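Local coordinates for putative cytoplasmic protein (Salmonella typhimurium, PDB 2GK3), which is of unknown function but has a fold related to class I glutamine amidotransferases and assembles into a hexamer, at residues I86-F91 / K136-N141; H174-G179 / L210-Y215; Q217-C222 / L250-R255. All coordinates share one frame; numbering follows the deposited sequence.

Interaction 1 of 3, residues I86-F91 / K136-N141; sequences IGSNTF and KANYKN
S88 turns its hydroxyl back over its own backbone, OG lying between the backbone N and the carbonyl carbon (chi1 60°), and this lets OG and N of the same residue reach A137 O together. On the other segment the Y139 side chain leaves with CG beside the backbone N (chi1 -83°); the ring lies with one face against S88 and its hydroxyl at the I86 carbonyl. The setting is the glutamine amidotransferase-like fold: residues 86-91 carry the loop behind strand 80-84 into the start of helix 88-92, and residues 136-141 belong to the long connection after strand 120-124. A137 O is gripped twice. S88 N gives it a fairly straight bond of 3.0 Å (163° at the hydrogen), lying in the carbonyl plane on a lone pair, while S88 OG donates at 2.7 Å from a position tilted out of that plane. The backbones come close here, with G87 CA 4.0 Å from A137 CA. S88 CB sits over one face of the Y139 ring, 3.9 Å from its centroid, as a CH-pi contact offset toward the rim. Three waters stitch the two segments together: one bridges S88 OG, N89 OD1 and N138 ND2, another joins N89 N to K136 O, and a third links K136 O with N89 ND2, the last bond being weak. The amide of N89 also reaches other copies of the protein, ND2 bonding D31 of the second subunit and OD1 bonding R158 of the third, so this buried junction lies against the hexamer interfaces. At the far end of the tyrosine, OH donates to I86 O at 2.6 Å, and F91 CE1 brings the edge of its ring to within 3.3 Å of that same Y139 OH.

Interaction 2 of 3, residues H174-G179 / L210-Y215; sequences HPVVNG and LVFGEY
H174 and F212 make the aromatic part of this contact. Their ring planes are nearly parallel, 11° apart, but displaced so far that the centroids stand 5.0 Å apart and little of one ring lies above the other. The atoms that touch are CE1 and NE2 of the imidazole; H174 CE1 lies over one face of the phenylalanine, 3.9 Å from F212 CE2. The histidine gets there with CG anti to the backbone N (chi1 -170°), and P175 CD packs over one of its faces.

Apolar contacts follow; V176 meets F212, and V177 meets L210, tip to tip. V176 presents both methyls to the end of the phenylalanine, CG2 the closer at 3.7 Å from F212 CZ. One residue on, V177 CG1 meets L210 CD2 at 4.0 Å. The backbones stay well apart, the nearest CA atoms, those of V177 and L210, being 9.9 Å from each other, so side chains alone span the gap.

Hydrogen bonds shape the loop from within. H174 O accepts from both V177 N and N178 N, curling the chain into a tight turn that sets V176 and V177 facing the strand. H174 ND1 takes a weak bond from V176 N at 3.3 Å, which may help to fix the turn of the imidazole.

In the fold, the loop between strands 164-169 and 185-194 closes over strand 207-215 beside helix 242-253. F252 of that helix meets both aromatic rings, edge-to-face with F212, and N248 bonds V176 O. On strand 199-204, which pairs antiparallel with 207-215, V201 touches H174, V177 and F212.

Interaction 3 of 3, residues Q217-C222 / L250-R255; sequences QGKTAC and LQFIAR
K219 CB meets I253 CB at 3.7 Å, where strand 218-223 passes helix 242-253. Farther out, the lysine CD comes within 3.6 Å of F252 O, and a bend at chi4 (-96°) leaves NZ 3.7 Å from F252 CE2. That approach to the ring is oblique, and the two side chains cross at a slant.

I253 carries the buried half. Its CG2 is anti to the carbonyl carbon, beside the backbone N, and rests near T220 O, while CD1 reaches A221 CB at 3.9 Å. The CB of T220 is directed away from the helix, and its side chain touches V115 of helix 107-116, in the alternation of a strand with a helix on either face. A water joins the backbones, donating to I253 O at 2.7 Å and accepting a weak bond from K219 N.

On the sheet, K219 and A221 pair with strand 120-124, while I253 also packs on V80 and F212. A helix packed on sheet strands through small and branched side chains is consistent with the layered alpha/beta architecture of the class I glutamine amidotransferase-like fold.

Overall arrangement
The three contacts follow one another along the chain, each closing before the next opens. Interactions 2 and 3 are close neighbours, their centres 9 Å apart: strands 207-215 and 218-223 pair antiparallel, through bonds such as G213 N to T220 O, and F252 packs on both H174 and V176. Both lie on the same side of the chain's centre, at helix 242-253. Interaction 1 stands alone, its centre 25 Å from that of interaction 2, across the middle of the chain, and 21 Å from that of interaction 3. It alone meets other subunits. All three join elements of one subunit, but interaction 1 also borders the hexamer interfaces.

Interaction 1 of 3, residues I86-F91 / K136-N141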
loop_
_atom_site.group_PDB
_atom_site.type_symbol
_atom_site.label_atom_id
_atom_site.label_comp_id
_atom_site.label_asym_id
_atom_site.label_seq_id
_atom_site.Cartn_x
_atom_site.Cartn_y
_atom_site.Cartn_z
ATOM N N ILE E 86 4.474 -3.189 -20.647
ATOM C CA ILE E 86 5.358 -2.271 -19.943
ATOM C C ILE E 86 5.076 -0.815 -20.375
ATOM O O ILE E 86 5.080 -0.489 -21.553
ATOM C CB ILE E 86 6.862 -2.709 -20.070
ATOM C CG1 ILE E 86 7.818 -1.673 -19.467
ATOM C CG2 ILE E 86 7.232 -3.008 -21.522
ATOM C CD1 ILE E 86 9.288 -2.146 -19.467
ATOM N N GLY E 87 4.807 0.052 -19.402
ATOM C CA GLY E 87 4.435 1.427 -19.704
ATOM C C GLY E 87 5.592 2.333 -20.124
ATOM O O GLY E 87 6.786 2.005 -19.932
ATOM N N SER E 88 5.235 3.482 -20.702
ATOM C CA SER E 88 6.242 4.455 -21.157
ATOM C C SER E 88 7.098 5.021 -20.016
ATOM O O SER E 88 8.284 5.298 -20.205
ATOM C CB SER E 88 5.566 5.582 -21.936
ATOM O OG SER E 88 4.633 6.264 -21.135
ATOM N N ASN E 89 6.496 5.164 -18.834
ATOM C CA ASN E 89 7.176 5.682 -17.650
ATOM C C ASN E 89 8.395 4.840 -17.309
ATOM O O ASN E 89 9.412 5.377 -16.858
ATOM C CB ASN E 89 6.232 5.719 -16.445
ATOM C CG ASN E 89 5.176 6.826 -16.532
ATOM O OD1 ASN E 89 5.360 7.845 -17.198
ATOM N ND2 ASN E 89 4.077 6.641 -15.815
ATOM N N THR E 90 8.315 3.531 -17.542
ATOM C CA THR E 90 9.434 2.642 -17.203
ATOM C C THR E 90 10.671 2.974 -18.036
ATOM O O THR E 90 11.771 3.070 -17.485
ATOM C CB THR E 90 9.080 1.124 -17.274
ATOM O OG1 THR E 90 8.043 0.847 -16.331
ATOM C CG2 THR E 90 10.308 0.252 -16.924
ATOM N N PHE E 91 10.472 3.181 -19.340
ATOM C CA PHE E 91 11.535 3.604 -20.252
ATOM C C PHE E 91 12.054 5.025 -19.986
ATOM O O PHE E 91 13.251 5.261 -19.988
ATOM C CB PHE E 91 11.037 3.530 -21.674
ATOM C CG PHE E 91 10.824 2.139 -22.172
ATOM C CD1 PHE E 91 9.536 1.622 -22.283
ATOM C CD2 PHE E 91 11.905 1.346 -22.560
ATOM C CE1 PHE E 91 9.312 0.338 -22.758
ATOM C CE2 PHE E 91 11.685 0.041 -23.039
ATOM C CZ PHE E 91 10.368 -0.452 -23.140
ATOM N N LYS E 136 -2.432 4.659 -18.024
ATOM C CA LYS E 136 -1.132 4.674 -17.360
ATOM C C LYS E 136 0.053 4.401 -18.288
ATOM O O LYS E 136 1.165 4.922 -18.042
ATOM C CB LYS E 136 -1.109 3.639 -16.224
ATOM C CG LYS E 136 -1.849 4.074 -14.955
ATOM C CD LYS E 136 -1.909 2.935 -13.959
ATOM C CE LYS E 136 -2.724 3.307 -12.729
ATOM N NZ LYS E 136 -1.925 4.143 -11.804
ATOM N N ALA E 137 -0.164 3.551 -19.297
ATOM C CA ALA E 137 0.888 3.204 -20.261
ATOM C C ALA E 137 1.299 4.463 -20.992
ATOM O O ALA E 137 2.484 4.646 -21.292
ATOM C CB ALA E 137 0.430 2.141 -21.237
ATOM N N ASN E 138 0.297 5.325 -21.253
ATOM C CA ASN E 138 0.506 6.710 -21.655
ATOM C C ASN E 138 1.334 6.948 -22.935
ATOM O O ASN E 138 1.890 8.029 -23.112
ATOM C CB ASN E 138 1.148 7.479 -20.490
ATOM C CG ASN E 138 1.088 8.983 -20.684
ATOM O OD1 ASN E 138 0.032 9.535 -21.024
ATOM N ND2 ASN E 138 2.209 9.650 -20.477
ATOM N N TYR E 139 1.387 5.965 -23.827
ATOM C CA TYR E 139 2.277 6.025 -24.975
ATOM C C TYR E 139 1.980 7.147 -25.972
ATOM O O TYR E 139 2.883 7.579 -26.705
ATOM C CB TYR E 139 2.338 4.666 -25.677
ATOM C CG TYR E 139 3.326 3.722 -25.021
ATOM C CD1 TYR E 139 2.899 2.702 -24.151
ATOM C CD2 TYR E 139 4.694 3.852 -25.262
ATOM C CE1 TYR E 139 3.824 1.822 -23.560
ATOM C CE2 TYR E 139 5.614 3.016 -24.654
ATOM C CZ TYR E 139 5.185 2.002 -23.812
ATOM O OH TYR E 139 6.153 1.186 -23.234
ATOM N N LYS E 140 0.735 7.636 -25.977
ATOM C CA LYS E 140 0.290 8.659 -26.939
ATOM C C LYS E 140 0.980 10.001 -26.700
ATOM O O LYS E 140 1.173 10.784 -27.625
ATOM C CB LYS E 140 -1.217 8.836 -26.867
ATOM C CG LYS E 140 -1.714 9.871 -27.839
ATOM C CD LYS E 140 -3.221 9.941 -27.913
ATOM C CE LYS E 140 -3.617 10.585 -29.248
ATOM N NZ LYS E 140 -5.079 10.674 -29.394
ATOM N N ASN E 141 1.344 10.238 -25.445
ATOM C CA ASN E 141 1.970 11.456 -25.007
ATOM C C ASN E 141 3.491 11.320 -24.932
ATOM O O ASN E 141 4.161 12.072 -24.223
ATOM C CB ASN E 141 1.351 11.852 -23.677
ATOM C CG ASN E 141 -0.142 12.139 -23.812
ATOM O OD1 ASN E 141 -0.556 12.850 -24.737
ATOM N ND2 ASN E 141 -0.961 11.565 -22.922
HETATM O O HOH W 1 4.810 8.524 -19.926
HETATM O O HOH W 2 3.844 4.357 -18.248
HETATM O O HOH W 3 1.384 7.152 -16.558
#

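Interaction 2 of 3, residues H174-G179 / L210-Y215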
loop_
_atom_site.group_PDB
_atom_site.type_symbol
_atom_site.label_atom_id
_atom_site.label_comp_id
_atom_site.label_asym_id
_atom_site.label_seq_id
_atom_site.Cartn_x
_atom_site.Cartn_y
_atom_site.Cartn_z
ATOM N N HIS E 174 -2.742 -12.009 -46.654
ATOM C CA HIS E 174 -1.517 -11.369 -46.196
ATOM C C HIS E 174 -0.551 -12.473 -45.746
ATOM O O HIS E 174 -0.965 -13.385 -45.024
ATOM C CB HIS E 174 -1.824 -10.402 -45.046
ATOM C CG HIS E 174 -0.672 -9.520 -44.673
ATOM N ND1 HIS E 174 0.382 -9.958 -43.899
ATOM C CD2 HIS E 174 -0.406 -8.229 -44.974
ATOM C CE1 HIS E 174 1.245 -8.973 -43.737
ATOM N NE2 HIS E 174 0.789 -7.912 -44.376
ATOM N N PRO E 175 0.720 -12.411 -46.188
ATOM C CA PRO E 175 1.742 -13.434 -45.867
ATOM C C PRO E 175 1.756 -13.918 -44.413
ATOM O O PRO E 175 1.921 -15.114 -44.179
ATOM C CB PRO E 175 3.069 -12.732 -46.179
ATOM C CG PRO E 175 2.748 -11.637 -47.119
ATOM C CD PRO E 175 1.265 -11.337 -47.044
ATOM N N VAL E 176 1.573 -13.011 -43.446
ATOM C CA VAL E 176 1.649 -13.353 -42.019
ATOM C C VAL E 176 0.553 -14.327 -41.573
ATOM O O VAL E 176 0.789 -15.231 -40.760
ATOM C CB VAL E 176 1.650 -12.078 -41.143
ATOM C CG1 VAL E 176 1.307 -12.386 -39.690
ATOM C CG2 VAL E 176 2.991 -11.367 -41.238
ATOM N N VAL E 177 -0.640 -14.155 -42.121
ATOM C CA VAL E 177 -1.802 -14.912 -41.666
ATOM C C VAL E 177 -2.342 -15.906 -42.700
ATOM O O VAL E 177 -3.269 -16.669 -42.418
ATOM C CB VAL E 177 -2.937 -13.961 -41.227
ATOM C CG1 VAL E 177 -2.466 -13.063 -40.069
ATOM C CG2 VAL E 177 -3.440 -13.136 -42.422
ATOM N N ASN E 178 -1.772 -15.884 -43.899
ATOM C CA ASN E 178 -2.231 -16.772 -44.950
ATOM C C ASN E 178 -2.292 -18.242 -44.499
ATOM O O ASN E 178 -1.309 -18.785 -43.977
ATOM C CB ASN E 178 -1.387 -16.600 -46.211
ATOM C CG ASN E 178 -1.889 -17.455 -47.366
ATOM O OD1 ASN E 178 -2.973 -17.230 -47.894
ATOM N ND2 ASN E 178 -1.096 -18.442 -47.758
ATOM N N GLY E 179 -3.459 -18.863 -44.677
ATOM C CA GLY E 179 -3.661 -20.263 -44.310
ATOM C C GLY E 179 -4.248 -20.503 -42.933
ATOM O O GLY E 179 -4.613 -21.634 -42.619
ATOM N N LEU E 210 -4.630 -6.647 -35.743
ATOM C CA LEU E 210 -3.257 -6.764 -36.230
ATOM C C LEU E 210 -3.019 -5.743 -37.327
ATOM O O LEU E 210 -3.724 -5.747 -38.329
ATOM C CB LEU E 210 -2.967 -8.191 -36.721
ATOM C CG LEU E 210 -1.534 -8.532 -37.144
ATOM C CD1 LEU E 210 -0.481 -8.325 -36.008
ATOM C CD2 LEU E 210 -1.480 -9.954 -37.696
ATOM N N VAL E 211 -2.016 -4.889 -37.130
ATOM C CA VAL E 211 -1.751 -3.752 -38.015
ATOM C C VAL E 211 -0.255 -3.658 -38.327
ATOM O O VAL E 211 0.574 -3.702 -37.412
ATOM C CB VAL E 211 -2.207 -2.396 -37.379
ATOM C CG1 VAL E 211 -1.912 -1.212 -38.323
ATOM C CG2 VAL E 211 -3.706 -2.432 -37.001
ATOM N N PHE E 212 0.067 -3.516 -39.616
ATOM C CA PHE E 212 1.459 -3.385 -40.078
ATOM C C PHE E 212 1.727 -2.002 -40.665
ATOM O O PHE E 212 0.896 -1.444 -41.374
ATOM C CB PHE E 212 1.815 -4.492 -41.100
ATOM C CG PHE E 212 1.817 -5.879 -40.508
ATOM C CD1 PHE E 212 2.942 -6.362 -39.852
ATOM C CD2 PHE E 212 0.679 -6.683 -40.567
ATOM C CE1 PHE E 212 2.938 -7.623 -39.266
ATOM C CE2 PHE E 212 0.668 -7.942 -40.002
ATOM C CZ PHE E 212 1.794 -8.416 -39.350
ATOM N N GLY E 213 2.883 -1.441 -40.364
ATOM C CA GLY E 213 3.273 -0.197 -41.006
ATOM C C GLY E 213 4.757 -0.072 -41.236
ATOM O O GLY E 213 5.504 -1.051 -41.129
ATOM N N GLU E 214 5.187 1.141 -41.556
ATOM C CA GLU E 214 6.595 1.420 -41.742
ATOM C C GLU E 214 6.906 2.733 -41.078
ATOM O O GLU E 214 6.014 3.561 -40.864
ATOM C CB GLU E 214 6.950 1.452 -43.224
ATOM C CG GLU E 214 6.437 0.217 -43.972
ATOM C CD GLU E 214 6.961 0.091 -45.388
ATOM O OE1 GLU E 214 7.999 0.713 -45.698
ATOM O OE2 GLU E 214 6.336 -0.658 -46.186
ATOM N N TYR E 215 8.166 2.903 -40.715
ATOM C CA TYR E 215 8.649 4.138 -40.147
ATOM C C TYR E 215 10.095 4.354 -40.573
ATOM O O TYR E 215 11.030 3.774 -39.975
ATOM C CB TYR E 215 8.535 4.122 -38.621
ATOM C CG TYR E 215 8.928 5.441 -38.009
ATOM C CD1 TYR E 215 8.084 6.541 -38.094
ATOM C CD2 TYR E 215 10.149 5.600 -37.382
ATOM C CE1 TYR E 215 8.441 7.758 -37.558
ATOM C CE2 TYR E 215 10.509 6.804 -36.839
ATOM C CZ TYR E 215 9.655 7.879 -36.940
ATOM O OH TYR E 215 10.013 9.074 -36.402
#

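Interaction 3 of 3, residues Q217-C222 / L250-R255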
loop_
_atom_site.group_PDB
_atom_site.type_symbol
_atom_site.label_atom_id
_atom_site.label_comp_id
_atom_site.label_asym_id
_atom_site.label_seq_id
_atom_site.Cartn_x
_atom_site.Cartn_y
_atom_site.Cartn_z
ATOM N N GLN E 217 13.277 3.618 -42.390
ATOM C CA GLN E 217 13.783 2.292 -42.828
ATOM C C GLN E 217 13.119 1.077 -42.137
ATOM O O GLN E 217 13.063 -0.012 -42.704
ATOM C CB GLN E 217 15.319 2.200 -42.699
ATOM C CG GLN E 217 16.095 3.099 -43.673
ATOM C CD GLN E 217 17.593 3.190 -43.355
ATOM O OE1 GLN E 217 18.168 4.276 -43.354
ATOM N NE2 GLN E 217 18.226 2.049 -43.082
ATOM N N GLY E 218 12.620 1.269 -40.922
ATOM C CA GLY E 218 12.079 0.159 -40.137
ATOM C C GLY E 218 10.629 -0.202 -40.396
ATOM O O GLY E 218 9.911 0.496 -41.100
ATOM N N LYS E 219 10.211 -1.320 -39.823
ATOM C CA LYS E 219 8.881 -1.855 -40.022
ATOM C C LYS E 219 8.219 -2.075 -38.675
ATOM O O LYS E 219 8.877 -2.381 -37.679
ATOM C CB LYS E 219 8.931 -3.162 -40.801
ATOM C CG LYS E 219 9.073 -2.968 -42.289
ATOM C CD LYS E 219 9.060 -4.312 -43.001
ATOM C CE LYS E 219 8.547 -4.161 -44.436
ATOM N NZ LYS E 219 7.063 -4.469 -44.575
ATOM N N THR E 220 6.907 -1.904 -38.656
ATOM C CA THR E 220 6.183 -1.822 -37.416
ATOM C C THR E 220 4.954 -2.722 -37.411
ATOM O O THR E 220 4.406 -3.071 -38.465
ATOM C CB THR E 220 5.804 -0.358 -37.099
ATOM O OG1 THR E 220 4.953 0.157 -38.136
ATOM C CG2 THR E 220 7.070 0.508 -36.994
ATOM N N ALA E 221 4.550 -3.115 -36.210
ATOM C CA ALA E 221 3.400 -3.968 -36.030
ATOM C C ALA E 221 2.769 -3.699 -34.666
ATOM O O ALA E 221 3.453 -3.347 -33.686
ATOM C CB ALA E 221 3.782 -5.428 -36.164
ATOM N N CYS E 222 1.454 -3.837 -34.615
ATOM C CA CYS E 222 0.759 -3.698 -33.344
ATOM C C CYS E 222 -0.230 -4.836 -33.261
ATOM O O CYS E 222 -0.969 -5.080 -34.214
ATOM C CB CYS E 222 0.034 -2.346 -33.243
ATOM S SG CYS E 222 1.115 -0.925 -32.968
ATOM N N LEU E 250 6.946 -11.378 -36.459
ATOM C CA LEU E 250 8.347 -11.023 -36.168
ATOM C C LEU E 250 9.175 -10.985 -37.446
ATOM O O LEU E 250 9.882 -10.021 -37.709
ATOM C CB LEU E 250 8.949 -12.003 -35.160
ATOM C CG LEU E 250 8.450 -11.742 -33.751
ATOM C CD1 LEU E 250 9.123 -12.663 -32.744
ATOM C CD2 LEU E 250 8.668 -10.253 -33.407
ATOM N N GLN E 251 9.015 -12.029 -38.254
ATOM C CA GLN E 251 9.740 -12.221 -39.503
ATOM C C GLN E 251 9.334 -11.183 -40.567
ATOM O O GLN E 251 10.168 -10.707 -41.350
ATOM C CB GLN E 251 9.467 -13.639 -40.012
ATOM C CG GLN E 251 10.685 -14.361 -40.556
ATOM C CD GLN E 251 11.188 -15.447 -39.633
ATOM O OE1 GLN E 251 10.394 -16.185 -39.037
ATOM N NE2 GLN E 251 12.511 -15.577 -39.530
ATOM N N PHE E 252 8.049 -10.836 -40.593
ATOM C CA PHE E 252 7.554 -9.837 -41.539
ATOM C C PHE E 252 8.213 -8.455 -41.377
ATOM O O PHE E 252 8.556 -7.797 -42.367
ATOM C CB PHE E 252 6.025 -9.720 -41.465
ATOM C CG PHE E 252 5.422 -8.993 -42.643
ATOM C CD1 PHE E 252 5.263 -9.643 -43.874
ATOM C CD2 PHE E 252 5.028 -7.659 -42.530
ATOM C CE1 PHE E 252 4.723 -8.981 -44.970
ATOM C CE2 PHE E 252 4.486 -6.979 -43.614
ATOM C CZ PHE E 252 4.336 -7.645 -44.847
ATOM N N ILE E 253 8.399 -8.043 -40.128
ATOM C CA ILE E 253 8.885 -6.702 -39.796
ATOM C C ILE E 253 10.400 -6.657 -39.469
ATOM O O ILE E 253 10.957 -5.588 -39.200
ATOM C CB ILE E 253 8.021 -6.059 -38.648
ATOM C CG1 ILE E 253 8.358 -6.674 -37.286
ATOM C CG2 ILE E 253 6.515 -6.232 -38.929
ATOM C CD1 ILE E 253 7.627 -6.040 -36.105
ATOM N N ALA E 254 11.063 -7.814 -39.514
ATOM C CA ALA E 254 12.498 -7.886 -39.181
ATOM C C ALA E 254 13.382 -7.021 -40.072
ATOM O O ALA E 254 13.075 -6.767 -41.244
ATOM C CB ALA E 254 12.987 -9.317 -39.186
ATOM N N ARG E 255 14.479 -6.550 -39.494
ATOM C CA ARG E 255 15.535 -5.912 -40.266
ATOM C C ARG E 255 15.914 -6.723 -41.525
ATOM O O ARG E 255 15.963 -7.962 -41.492
ATOM C CB ARG E 255 16.772 -5.714 -39.390
ATOM C CG ARG E 255 17.877 -4.881 -40.038
ATOM C CD ARG E 255 19.108 -4.808 -39.159
ATOM N NE ARG E 255 18.757 -4.420 -37.793
ATOM C CZ ARG E 255 18.711 -3.171 -37.338
ATOM N NH1 ARG E 255 18.998 -2.140 -38.124
ATOM N NH2 ARG E 255 18.381 -2.960 -36.081
HETATM O O HOH W 4 12.610 -3.601 -40.009
#